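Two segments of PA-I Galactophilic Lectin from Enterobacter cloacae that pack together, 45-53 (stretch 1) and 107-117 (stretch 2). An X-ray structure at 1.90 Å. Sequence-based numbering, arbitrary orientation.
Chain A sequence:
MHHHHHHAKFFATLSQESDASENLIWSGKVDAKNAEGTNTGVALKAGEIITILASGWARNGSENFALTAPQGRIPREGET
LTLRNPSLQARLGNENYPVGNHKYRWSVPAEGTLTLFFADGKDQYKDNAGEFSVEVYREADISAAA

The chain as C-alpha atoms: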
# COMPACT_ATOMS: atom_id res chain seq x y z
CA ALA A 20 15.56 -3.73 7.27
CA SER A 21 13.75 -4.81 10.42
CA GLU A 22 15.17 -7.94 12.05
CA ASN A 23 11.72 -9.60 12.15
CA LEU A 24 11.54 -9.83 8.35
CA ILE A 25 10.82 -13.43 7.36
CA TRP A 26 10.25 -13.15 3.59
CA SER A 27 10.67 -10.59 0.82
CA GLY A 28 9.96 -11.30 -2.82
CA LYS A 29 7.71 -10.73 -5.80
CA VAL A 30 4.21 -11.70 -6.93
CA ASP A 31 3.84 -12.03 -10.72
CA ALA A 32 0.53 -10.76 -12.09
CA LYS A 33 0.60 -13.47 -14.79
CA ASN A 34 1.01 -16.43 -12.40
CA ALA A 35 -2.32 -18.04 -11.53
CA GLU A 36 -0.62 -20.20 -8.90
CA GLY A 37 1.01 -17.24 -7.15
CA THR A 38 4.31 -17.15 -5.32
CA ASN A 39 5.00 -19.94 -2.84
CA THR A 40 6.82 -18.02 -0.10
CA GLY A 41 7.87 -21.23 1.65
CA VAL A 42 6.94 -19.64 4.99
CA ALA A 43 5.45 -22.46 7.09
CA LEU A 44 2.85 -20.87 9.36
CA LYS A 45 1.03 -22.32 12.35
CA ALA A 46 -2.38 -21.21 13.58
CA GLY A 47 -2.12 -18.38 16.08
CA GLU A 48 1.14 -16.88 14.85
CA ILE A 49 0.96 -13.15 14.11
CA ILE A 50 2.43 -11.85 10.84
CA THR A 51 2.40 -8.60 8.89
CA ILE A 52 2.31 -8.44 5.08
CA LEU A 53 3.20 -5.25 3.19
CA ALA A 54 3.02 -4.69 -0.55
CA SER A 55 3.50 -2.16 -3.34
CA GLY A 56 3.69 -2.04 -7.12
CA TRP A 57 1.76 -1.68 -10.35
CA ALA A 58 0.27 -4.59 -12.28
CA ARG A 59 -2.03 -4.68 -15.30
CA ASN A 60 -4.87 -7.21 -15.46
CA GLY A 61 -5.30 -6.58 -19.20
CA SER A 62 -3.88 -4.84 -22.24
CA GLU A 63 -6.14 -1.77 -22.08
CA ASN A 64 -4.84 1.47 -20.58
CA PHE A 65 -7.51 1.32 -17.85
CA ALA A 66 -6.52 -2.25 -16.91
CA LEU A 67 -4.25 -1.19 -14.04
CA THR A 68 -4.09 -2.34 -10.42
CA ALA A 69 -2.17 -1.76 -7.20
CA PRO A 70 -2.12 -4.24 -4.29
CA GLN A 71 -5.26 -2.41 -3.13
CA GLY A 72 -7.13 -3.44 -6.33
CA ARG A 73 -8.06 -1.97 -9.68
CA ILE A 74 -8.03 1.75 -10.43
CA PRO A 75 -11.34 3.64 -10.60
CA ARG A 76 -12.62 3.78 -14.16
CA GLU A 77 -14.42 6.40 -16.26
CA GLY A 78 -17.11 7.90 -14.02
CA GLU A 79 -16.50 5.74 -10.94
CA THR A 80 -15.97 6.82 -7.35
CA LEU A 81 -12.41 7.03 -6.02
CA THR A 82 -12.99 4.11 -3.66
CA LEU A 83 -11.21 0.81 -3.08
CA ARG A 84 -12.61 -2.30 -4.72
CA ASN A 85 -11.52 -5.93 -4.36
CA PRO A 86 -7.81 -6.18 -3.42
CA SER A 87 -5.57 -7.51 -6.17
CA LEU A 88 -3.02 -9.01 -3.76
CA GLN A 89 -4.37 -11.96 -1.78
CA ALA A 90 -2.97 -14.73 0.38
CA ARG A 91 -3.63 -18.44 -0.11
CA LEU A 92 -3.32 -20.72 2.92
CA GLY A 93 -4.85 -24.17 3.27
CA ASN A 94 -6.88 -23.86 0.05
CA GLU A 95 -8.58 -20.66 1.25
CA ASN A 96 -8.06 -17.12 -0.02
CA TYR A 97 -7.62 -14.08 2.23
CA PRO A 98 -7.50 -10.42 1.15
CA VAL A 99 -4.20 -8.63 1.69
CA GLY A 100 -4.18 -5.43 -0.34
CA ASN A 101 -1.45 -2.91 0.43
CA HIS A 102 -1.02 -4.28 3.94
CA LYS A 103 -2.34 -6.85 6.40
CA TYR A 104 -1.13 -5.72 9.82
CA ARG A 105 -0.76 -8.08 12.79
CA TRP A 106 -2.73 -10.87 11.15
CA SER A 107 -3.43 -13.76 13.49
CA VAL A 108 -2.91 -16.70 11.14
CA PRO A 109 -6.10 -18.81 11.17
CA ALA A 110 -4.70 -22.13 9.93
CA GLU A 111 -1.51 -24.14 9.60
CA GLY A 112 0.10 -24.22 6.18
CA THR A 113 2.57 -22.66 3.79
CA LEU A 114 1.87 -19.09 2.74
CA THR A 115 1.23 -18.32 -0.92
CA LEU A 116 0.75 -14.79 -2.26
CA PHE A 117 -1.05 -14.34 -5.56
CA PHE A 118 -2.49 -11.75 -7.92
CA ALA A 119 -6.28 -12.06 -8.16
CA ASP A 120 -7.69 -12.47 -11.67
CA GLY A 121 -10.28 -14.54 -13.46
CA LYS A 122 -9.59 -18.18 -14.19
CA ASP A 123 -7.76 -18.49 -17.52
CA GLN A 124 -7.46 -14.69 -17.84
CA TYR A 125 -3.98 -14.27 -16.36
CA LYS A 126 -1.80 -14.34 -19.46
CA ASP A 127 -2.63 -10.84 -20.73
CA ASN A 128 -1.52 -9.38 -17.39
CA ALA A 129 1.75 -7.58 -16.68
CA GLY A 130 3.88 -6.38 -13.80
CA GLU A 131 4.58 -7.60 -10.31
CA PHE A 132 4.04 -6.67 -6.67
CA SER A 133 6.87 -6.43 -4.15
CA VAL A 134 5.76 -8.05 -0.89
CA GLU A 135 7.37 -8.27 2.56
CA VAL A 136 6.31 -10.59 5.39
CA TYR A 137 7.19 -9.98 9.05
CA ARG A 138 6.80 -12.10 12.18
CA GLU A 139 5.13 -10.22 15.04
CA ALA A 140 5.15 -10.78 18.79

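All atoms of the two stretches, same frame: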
# COMPACT_ATOMS: atom_id res chain seq x y z
N LYS A 45 1.89 -21.55 11.47
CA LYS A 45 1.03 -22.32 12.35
C LYS A 45 -0.06 -21.40 12.88
O LYS A 45 0.16 -20.20 13.09
CB LYS A 45 1.82 -22.94 13.50
CG LYS A 45 2.71 -24.11 13.07
CD LYS A 45 3.33 -24.88 14.25
CE LYS A 45 2.34 -25.19 15.36
NZ LYS A 45 3.00 -25.84 16.53
N ALA A 46 -1.25 -21.98 13.08
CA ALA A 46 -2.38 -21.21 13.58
C ALA A 46 -1.98 -20.47 14.85
O ALA A 46 -1.34 -21.03 15.74
CB ALA A 46 -3.56 -22.14 13.85
N GLY A 47 -2.36 -19.20 14.92
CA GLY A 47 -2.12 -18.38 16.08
C GLY A 47 -0.90 -17.49 15.99
O GLY A 47 -0.80 -16.53 16.76
N GLU A 48 0.03 -17.79 15.09
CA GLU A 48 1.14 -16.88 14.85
C GLU A 48 0.61 -15.56 14.29
O GLU A 48 -0.44 -15.51 13.65
CB GLU A 48 2.14 -17.51 13.88
CG GLU A 48 2.84 -18.75 14.44
CD GLU A 48 3.78 -19.42 13.45
OE1 GLU A 48 3.68 -19.14 12.24
OE2 GLU A 48 4.63 -20.22 13.89
N ILE A 49 1.34 -14.48 14.56
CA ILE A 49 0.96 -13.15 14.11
C ILE A 49 2.00 -12.69 13.09
O ILE A 49 3.20 -12.66 13.39
CB ILE A 49 0.86 -12.15 15.27
CG1 ILE A 49 -0.12 -12.67 16.33
CG2 ILE A 49 0.41 -10.78 14.76
CD1 ILE A 49 -0.21 -11.79 17.56
N ILE A 50 1.54 -12.31 11.90
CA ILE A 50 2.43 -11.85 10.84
C ILE A 50 1.87 -10.56 10.25
O ILE A 50 0.69 -10.25 10.37
CB ILE A 50 2.62 -12.91 9.73
CG1 ILE A 50 1.30 -13.23 9.03
CG2 ILE A 50 3.24 -14.18 10.31
CD1 ILE A 50 1.48 -14.00 7.73
N THR A 51 2.76 -9.82 9.59
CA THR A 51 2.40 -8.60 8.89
C THR A 51 2.88 -8.71 7.45
O THR A 51 4.04 -9.07 7.21
CB THR A 51 2.99 -7.36 9.56
OG1 THR A 51 2.31 -7.12 10.80
CG2 THR A 51 2.87 -6.15 8.66
N ILE A 52 1.99 -8.42 6.51
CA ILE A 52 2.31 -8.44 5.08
C ILE A 52 2.17 -7.03 4.54
O ILE A 52 1.18 -6.35 4.82
CB ILE A 52 1.39 -9.42 4.31
CG1 ILE A 52 1.41 -10.80 4.97
CG2 ILE A 52 1.83 -9.51 2.86
CD1 ILE A 52 0.20 -11.65 4.63
N LEU A 53 3.18 -6.58 3.78
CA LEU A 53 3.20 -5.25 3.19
C LEU A 53 3.52 -5.37 1.71
O LEU A 53 4.38 -6.17 1.32
CB LEU A 53 4.25 -4.37 3.87
CG LEU A 53 4.19 -4.30 5.39
CD1 LEU A 53 5.42 -3.60 5.93
CD2 LEU A 53 2.92 -3.60 5.84
N SER A 107 -3.52 -12.51 12.76
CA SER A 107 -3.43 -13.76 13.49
C SER A 107 -3.77 -14.89 12.54
O SER A 107 -4.94 -15.06 12.14
CB SER A 107 -4.34 -13.77 14.71
OG SER A 107 -4.07 -14.91 15.52
N VAL A 108 -2.77 -15.68 12.17
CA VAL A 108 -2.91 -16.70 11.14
C VAL A 108 -3.99 -17.69 11.56
O VAL A 108 -3.93 -18.23 12.68
CB VAL A 108 -1.56 -17.41 10.90
CG1 VAL A 108 -1.72 -18.51 9.86
CG2 VAL A 108 -0.50 -16.41 10.47
N PRO A 109 -4.99 -17.97 10.72
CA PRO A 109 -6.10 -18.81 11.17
C PRO A 109 -5.88 -20.31 10.99
O PRO A 109 -6.60 -21.10 11.59
CB PRO A 109 -7.27 -18.33 10.30
CG PRO A 109 -6.62 -17.88 9.03
CD PRO A 109 -5.24 -17.37 9.39
N ALA A 110 -4.89 -20.71 10.19
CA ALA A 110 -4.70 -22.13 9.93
C ALA A 110 -3.23 -22.42 9.65
O ALA A 110 -2.46 -21.54 9.28
CB ALA A 110 -5.56 -22.61 8.75
N GLU A 111 -2.87 -23.69 9.85
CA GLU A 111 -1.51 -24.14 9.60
C GLU A 111 -1.32 -24.44 8.12
O GLU A 111 -2.17 -25.06 7.48
CB GLU A 111 -1.22 -25.40 10.42
CG GLU A 111 0.20 -25.94 10.29
CD GLU A 111 0.44 -27.15 11.17
OE1 GLU A 111 -0.22 -28.18 10.95
OE2 GLU A 111 1.28 -27.06 12.09
N GLY A 112 -0.20 -23.99 7.58
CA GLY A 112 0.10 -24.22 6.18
C GLY A 112 1.21 -23.31 5.71
O GLY A 112 1.73 -22.48 6.45
N THR A 113 1.56 -23.49 4.44
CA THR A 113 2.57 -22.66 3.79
C THR A 113 1.90 -21.50 3.08
O THR A 113 0.89 -21.68 2.39
CB THR A 113 3.40 -23.48 2.80
OG1 THR A 113 4.03 -24.56 3.50
CG2 THR A 113 4.45 -22.61 2.13
N LEU A 114 2.47 -20.31 3.26
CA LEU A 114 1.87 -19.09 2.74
C LEU A 114 2.18 -18.92 1.26
O LEU A 114 3.34 -18.94 0.84
CB LEU A 114 2.39 -17.88 3.52
CG LEU A 114 1.99 -16.49 3.01
CD1 LEU A 114 0.49 -16.31 3.12
CD2 LEU A 114 2.73 -15.40 3.77
N THR A 115 1.12 -18.73 0.47
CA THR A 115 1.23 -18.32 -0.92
C THR A 115 0.63 -16.92 -1.06
O THR A 115 -0.35 -16.58 -0.39
CB THR A 115 0.51 -19.31 -1.84
OG1 THR A 115 1.30 -20.49 -1.96
CG2 THR A 115 0.29 -18.71 -3.22
N LEU A 116 1.24 -16.12 -1.92
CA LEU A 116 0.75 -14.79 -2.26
C LEU A 116 0.50 -14.76 -3.75
O LEU A 116 1.35 -15.21 -4.54
CB LEU A 116 1.76 -13.71 -1.84
CG LEU A 116 2.05 -13.68 -0.34
CD1 LEU A 116 3.34 -12.92 -0.04
CD2 LEU A 116 0.88 -13.06 0.41
N PHE A 117 -0.67 -14.28 -4.16
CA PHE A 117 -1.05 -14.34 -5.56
C PHE A 117 -1.81 -13.09 -5.97
O PHE A 117 -2.39 -12.38 -5.14
CB PHE A 117 -1.88 -15.62 -5.86
CG PHE A 117 -3.30 -15.59 -5.34
CD1 PHE A 117 -3.59 -15.93 -4.03
CD2 PHE A 117 -4.34 -15.23 -6.18
CE1 PHE A 117 -4.89 -15.91 -3.56
CE2 PHE A 117 -5.65 -15.21 -5.72
CZ PHE A 117 -5.92 -15.55 -4.41
O HOH W 1 -2.91 -15.03 17.73

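S107 opens the contact. It forms an antiparallel, non-hydrogen-bonded bridge pair with I49, with S107 CA and I49 CA 4.5 Å apart, and the two side chains lie on the same face of the sheet. S107 CA also makes a CA-H...O contact with E48 O at 3.5 Å. The S107 hydroxyl suits this exposed edge. Water 1 lies 2.5 Å from S107 OG and donates to G47 O at 2.8 Å, so it links the two stretches.

V108 is the centre of the contact. Its backbone is bonded at both ends: V108 N donates to E48 O at 2.8 Å, and G47 N donates to V108 O at 2.9 Å. Both bonds are nearly straight, at 170°. V108 O also receives a CA-H...O contact from A46 CA at 3.5 Å. The partners belong to a type II turn, K45 to E48, closed by E48 N to K45 O at 3.1 Å. E48 OE1 braces it further by accepting from K45 N at 3.1 Å. G47 has phi/psi of 98/-19, where a CB would jam against the preceding carbonyl. The V108 side chain points toward stretch 1 and is buried. V108 CG2 meets I50 CG1 at 3.9 Å.

P109 and A110 point their side chains away and add little area. P109 O still lies 3.9 Å from A46 CB. E111 is exposed. Its extended side chain brings E111 OE2 to 3.4 Å from K45 CG, a contact with the aliphatic part of the lysine.

G112 begins the strand. T113, T115 and F117 are out of reach, whereas L114 and L116 point toward stretch 1. L114 CD2 is 4.4 Å from I50 CD1, and L116 CD2 is 4.4 Å from I52 CG2. These branched apolar side chains are buried and pack loosely across the gap. Together the stretches bury 550 Å².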